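Plastocyanin (Adiantum capillus-veneris, PDB 1KDJ) carries electrons between the cytochrome b6-f complex and P700 of photosystem I by means of a bound copper ion. Local coordinates at residues H37-D42 and A58-N63; G49-E54 and V77-T82. One frame throughout, in Å; residues are numbered along the deposited sequence.

Contact 1. Residues H37-D42 and A58-N63; sequences HNIVFD and ASMDEN. With CU (copper (II) ion), chain B.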
# COMPACT_ATOMS: atom_id res chain seq x y z
N HIS A 37 -10.24 3.09 2.98
CA HIS A 37 -9.16 2.11 3.19
C HIS A 37 -7.87 2.90 3.29
O HIS A 37 -7.85 4.06 2.90
CB HIS A 37 -8.97 1.15 2.00
CG HIS A 37 -10.15 0.22 1.72
ND1 HIS A 37 -10.29 -0.85 2.48
CD2 HIS A 37 -11.08 0.31 0.71
CE1 HIS A 37 -11.32 -1.49 1.94
NE2 HIS A 37 -11.76 -0.80 0.91
N ASN A 38 -6.79 2.30 3.74
CA ASN A 38 -5.51 3.01 3.58
C ASN A 38 -4.40 1.99 3.28
O ASN A 38 -4.68 0.80 3.10
CB ASN A 38 -5.15 3.82 4.87
CG ASN A 38 -4.81 3.03 6.09
OD1 ASN A 38 -4.77 1.82 6.23
ND2 ASN A 38 -4.62 3.78 7.15
N ILE A 39 -3.14 2.44 3.24
CA ILE A 39 -2.02 1.56 2.89
C ILE A 39 -0.88 1.90 3.84
O ILE A 39 -0.44 3.05 3.82
CB ILE A 39 -1.47 1.80 1.44
CG1 ILE A 39 -2.59 1.59 0.38
CG2 ILE A 39 -0.28 0.83 1.20
CD1 ILE A 39 -3.52 2.81 0.09
N VAL A 40 -0.44 0.90 4.56
CA VAL A 40 0.68 1.01 5.48
C VAL A 40 1.59 -0.16 5.19
O VAL A 40 1.16 -1.31 5.16
CB VAL A 40 0.17 0.95 6.97
CG1 VAL A 40 1.34 1.01 7.95
CG2 VAL A 40 -0.72 2.14 7.23
N PHE A 41 2.90 0.12 5.07
CA PHE A 41 3.90 -0.91 4.85
C PHE A 41 4.37 -1.54 6.13
O PHE A 41 4.55 -0.83 7.11
CB PHE A 41 5.12 -0.34 4.10
CG PHE A 41 4.90 -0.28 2.58
CD1 PHE A 41 5.17 -1.41 1.83
CD2 PHE A 41 4.38 0.84 2.00
CE1 PHE A 41 4.91 -1.39 0.47
CE2 PHE A 41 4.12 0.84 0.64
CZ PHE A 41 4.38 -0.27 -0.12
N ASP A 42 4.53 -2.84 6.16
CA ASP A 42 5.17 -3.56 7.24
C ASP A 42 6.67 -3.28 7.19
O ASP A 42 7.26 -3.26 6.11
CB ASP A 42 5.04 -5.03 7.09
CG ASP A 42 4.27 -5.72 8.19
OD1 ASP A 42 4.35 -5.34 9.36
OD2 ASP A 42 3.59 -6.68 7.85
N ALA A 58 6.50 5.79 2.67
CA ALA A 58 5.64 5.23 1.65
C ALA A 58 4.33 4.76 2.29
O ALA A 58 3.53 4.09 1.63
CB ALA A 58 6.34 4.03 0.98
N SER A 59 4.11 5.04 3.59
CA SER A 59 2.92 4.58 4.26
C SER A 59 2.02 5.75 4.57
O SER A 59 2.44 6.89 4.74
CB SER A 59 3.28 3.90 5.51
OG SER A 59 4.06 2.75 5.28
N MET A 60 0.72 5.47 4.54
CA MET A 60 -0.26 6.45 5.00
C MET A 60 -0.20 6.47 6.51
O MET A 60 0.11 5.51 7.21
CB MET A 60 -1.69 6.09 4.59
CG MET A 60 -1.89 6.53 3.16
SD MET A 60 -3.46 6.00 2.43
CE MET A 60 -4.46 7.28 3.15
N ASP A 61 -0.54 7.63 7.02
CA ASP A 61 -0.59 7.84 8.45
C ASP A 61 -1.76 6.98 8.90
O ASP A 61 -2.81 7.08 8.26
CB ASP A 61 -0.80 9.34 8.58
CG ASP A 61 -0.83 9.90 9.98
OD1 ASP A 61 -0.33 9.24 10.89
OD2 ASP A 61 -1.38 11.00 10.15
N GLU A 62 -1.75 6.12 9.91
CA GLU A 62 -2.95 5.33 10.19
C GLU A 62 -4.18 6.15 10.62
O GLU A 62 -5.22 5.58 10.92
CB GLU A 62 -2.66 4.27 11.25
CG GLU A 62 -1.70 3.18 10.76
CD GLU A 62 -1.52 1.96 11.68
OE1 GLU A 62 -1.85 2.04 12.87
OE2 GLU A 62 -1.05 0.91 11.19
N ASN A 63 -4.16 7.48 10.65
CA ASN A 63 -5.33 8.31 10.95
C ASN A 63 -5.81 8.95 9.64
O ASN A 63 -6.44 10.01 9.57
CB ASN A 63 -4.92 9.38 11.98
CG ASN A 63 -6.00 10.40 12.36
OD1 ASN A 63 -7.05 10.05 12.90
ND2 ASN A 63 -5.80 11.68 12.14
CU CU B . -9.46 -1.53 4.08
O HOH W 1 5.14 1.82 8.02
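Ile39 and Phe41 make the two direct hydrogen bonds that tie an edge strand of the plastocyanin beta-sandwich, 40-41, and the residues leading into it to the loop after helix 49-57. Met60 N donates to Ile39 O at 2.8 Å, nearly straight at 168°. Two residues on, a hydroxyl takes the strand's N-H: Phe41 N reaches Ser59 OG at 2.9 Å. Ser59 OG also bonds Leu55 O in the helix and accepts from a water that donates to Phe41 O as well.

Among the apolar contacts, Met60 SD lies 3.7 Å from Asn38 CB and 4.0 Å from Ile39 CD1, and the bend at chi3 (80°) keeps CE close to Asn38 CB. Val40 crosses Glu62 at about a right angle, CG2 to CG 3.8 Å.

The polar ends find partners outside the two segments. Glu62 OE2 bonds Tyr86 OH, while Asn38 OD1 accepts from Thr88 N and its ND2 bonds Asp64 O, fixing the amide beside the copper site. There His37 ND1 binds copper at 1.9 Å, with Cys87, His90 and Met95 completing the site.

Ala58 O, buried without a hydrogen-bond partner, meets the edge of the Phe41 ring in its plane, 3.4 Å from CD2.

Contact 2. Residues G49-E54 and V77-T82; sequences GTVASE and VSTPGT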
# COMPACT_ATOMS: atom_id res chain seq x y z
N GLY A 49 17.95 1.01 8.63
CA GLY A 49 17.32 2.28 8.86
C GLY A 49 16.99 2.99 7.57
O GLY A 49 15.96 3.67 7.57
N THR A 50 17.71 2.87 6.46
CA THR A 50 17.32 3.59 5.24
C THR A 50 16.03 3.00 4.63
O THR A 50 15.16 3.73 4.15
CB THR A 50 18.49 3.57 4.18
OG1 THR A 50 18.91 2.22 4.02
CG2 THR A 50 19.65 4.44 4.62
N VAL A 51 15.88 1.68 4.74
CA VAL A 51 14.71 0.96 4.23
C VAL A 51 13.53 1.25 5.16
O VAL A 51 12.46 1.58 4.64
CB VAL A 51 14.98 -0.57 4.18
CG1 VAL A 51 13.76 -1.38 3.74
CG2 VAL A 51 16.07 -0.81 3.15
N ALA A 52 13.73 1.17 6.49
CA ALA A 52 12.70 1.52 7.45
C ALA A 52 12.18 2.91 7.18
O ALA A 52 10.96 3.12 7.15
CB ALA A 52 13.23 1.48 8.87
N SER A 53 13.06 3.89 6.90
CA SER A 53 12.58 5.23 6.61
C SER A 53 11.86 5.32 5.30
O SER A 53 10.88 6.06 5.20
CB SER A 53 13.73 6.23 6.61
OG SER A 53 14.40 6.21 7.88
N GLU A 54 12.28 4.56 4.29
CA GLU A 54 11.59 4.62 3.01
C GLU A 54 10.18 4.10 3.11
O GLU A 54 9.27 4.68 2.54
CB GLU A 54 12.19 3.77 1.94
CG GLU A 54 13.44 4.17 1.27
CD GLU A 54 13.65 3.16 0.18
OE1 GLU A 54 13.93 2.00 0.47
OE2 GLU A 54 13.49 3.55 -0.96
N VAL A 77 9.44 3.31 -3.58
CA VAL A 77 10.42 2.57 -2.81
C VAL A 77 11.56 2.24 -3.82
O VAL A 77 11.38 1.77 -4.97
CB VAL A 77 9.81 1.28 -2.25
CG1 VAL A 77 10.89 0.52 -1.48
CG2 VAL A 77 8.63 1.60 -1.29
N SER A 78 12.75 2.72 -3.44
CA SER A 78 13.97 2.52 -4.22
C SER A 78 14.74 1.24 -3.91
O SER A 78 15.44 0.76 -4.80
CB SER A 78 14.91 3.73 -4.00
OG SER A 78 14.25 5.00 -4.06
N THR A 79 14.68 0.62 -2.73
CA THR A 79 15.49 -0.52 -2.38
C THR A 79 14.92 -1.84 -2.88
O THR A 79 13.79 -2.18 -2.52
CB THR A 79 15.67 -0.58 -0.83
OG1 THR A 79 16.29 0.67 -0.50
CG2 THR A 79 16.47 -1.77 -0.31
N PRO A 80 15.62 -2.63 -3.70
CA PRO A 80 15.22 -3.98 -4.08
C PRO A 80 14.84 -4.88 -2.93
O PRO A 80 15.50 -4.90 -1.89
CB PRO A 80 16.42 -4.47 -4.89
CG PRO A 80 16.89 -3.23 -5.58
CD PRO A 80 16.82 -2.22 -4.43
N GLY A 81 13.76 -5.62 -3.07
CA GLY A 81 13.30 -6.53 -2.04
C GLY A 81 11.79 -6.72 -2.22
O GLY A 81 11.21 -6.19 -3.16
N THR A 82 11.15 -7.50 -1.38
CA THR A 82 9.71 -7.69 -1.42
C THR A 82 9.20 -7.12 -0.11
O THR A 82 9.80 -7.33 0.95
CB THR A 82 9.40 -9.16 -1.50
OG1 THR A 82 9.94 -9.57 -2.76
CG2 THR A 82 7.90 -9.48 -1.42
O HOH W 2 18.56 1.09 1.25
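The carboxylate of Glu54 is the flat group here, and residues 77-79 meet it on both faces and at one edge. Thr79 OG1 comes from above one face, 46° out of the plane, and donates to Glu54 OE1 at 2.9 Å. On the opposite face lies a methyl, Val77 CG1, 3.9 Å from Glu54 OE1. At the edge, Ser78 N donates to Glu54 OE2 at 2.7 Å on its syn side, only 16° out of the plane. Each oxygen thus has its own donor, and the extended chain of Glu54 carries the group across from helix 49-57 to the turn that leads into strand 81-86.

Thr79 works with both branches. With OG1 beside its own backbone N (chi1 -58°), the hydroxyl gives its proton to Glu54 and accepts one from a water 2.9 Å from OG1, which also bonds Thr50 OG1. The methyl branch packs on the helix, Thr79 CG2 to Val51 CG2 3.6 Å. Tyr83 backs this interface: Val51 and Val77 both touch it, and its OH bonds Thr79 O.

An alanine at Glu54 would probably leave Ser78 N without its acceptor and the Thr79 hydroxyl freer to turn.

Both donors to the carboxylate are neutral, and neither segment holds a lysine or arginine, so within this contact the probable negative charge would be eased by an amide and a hydroxyl.

Helix 49-57 joins the two contacts: its first turns supply Val51 and Glu54 to contact 2, and the chain leaving its end supplies Ala58, Ser59 and Met60 to contact 1. The segments of the two contacts alternate along the sequence. Their centres are about 15 Å apart, yet they touch where Ala58 CB meets Val77 CG2 at 4.0 Å. Tyr83 is shared, with Phe41 packing on it from contact 1 and Val51 and Val77 from contact 2. Contact 1 adjoins the copper site, the side chain of Asn38 lying about 4 Å from that of Cys87; contact 2 lies away from it, toward the periphery, its centre about 14 Å from the chain centre against about 7 Å for contact 1.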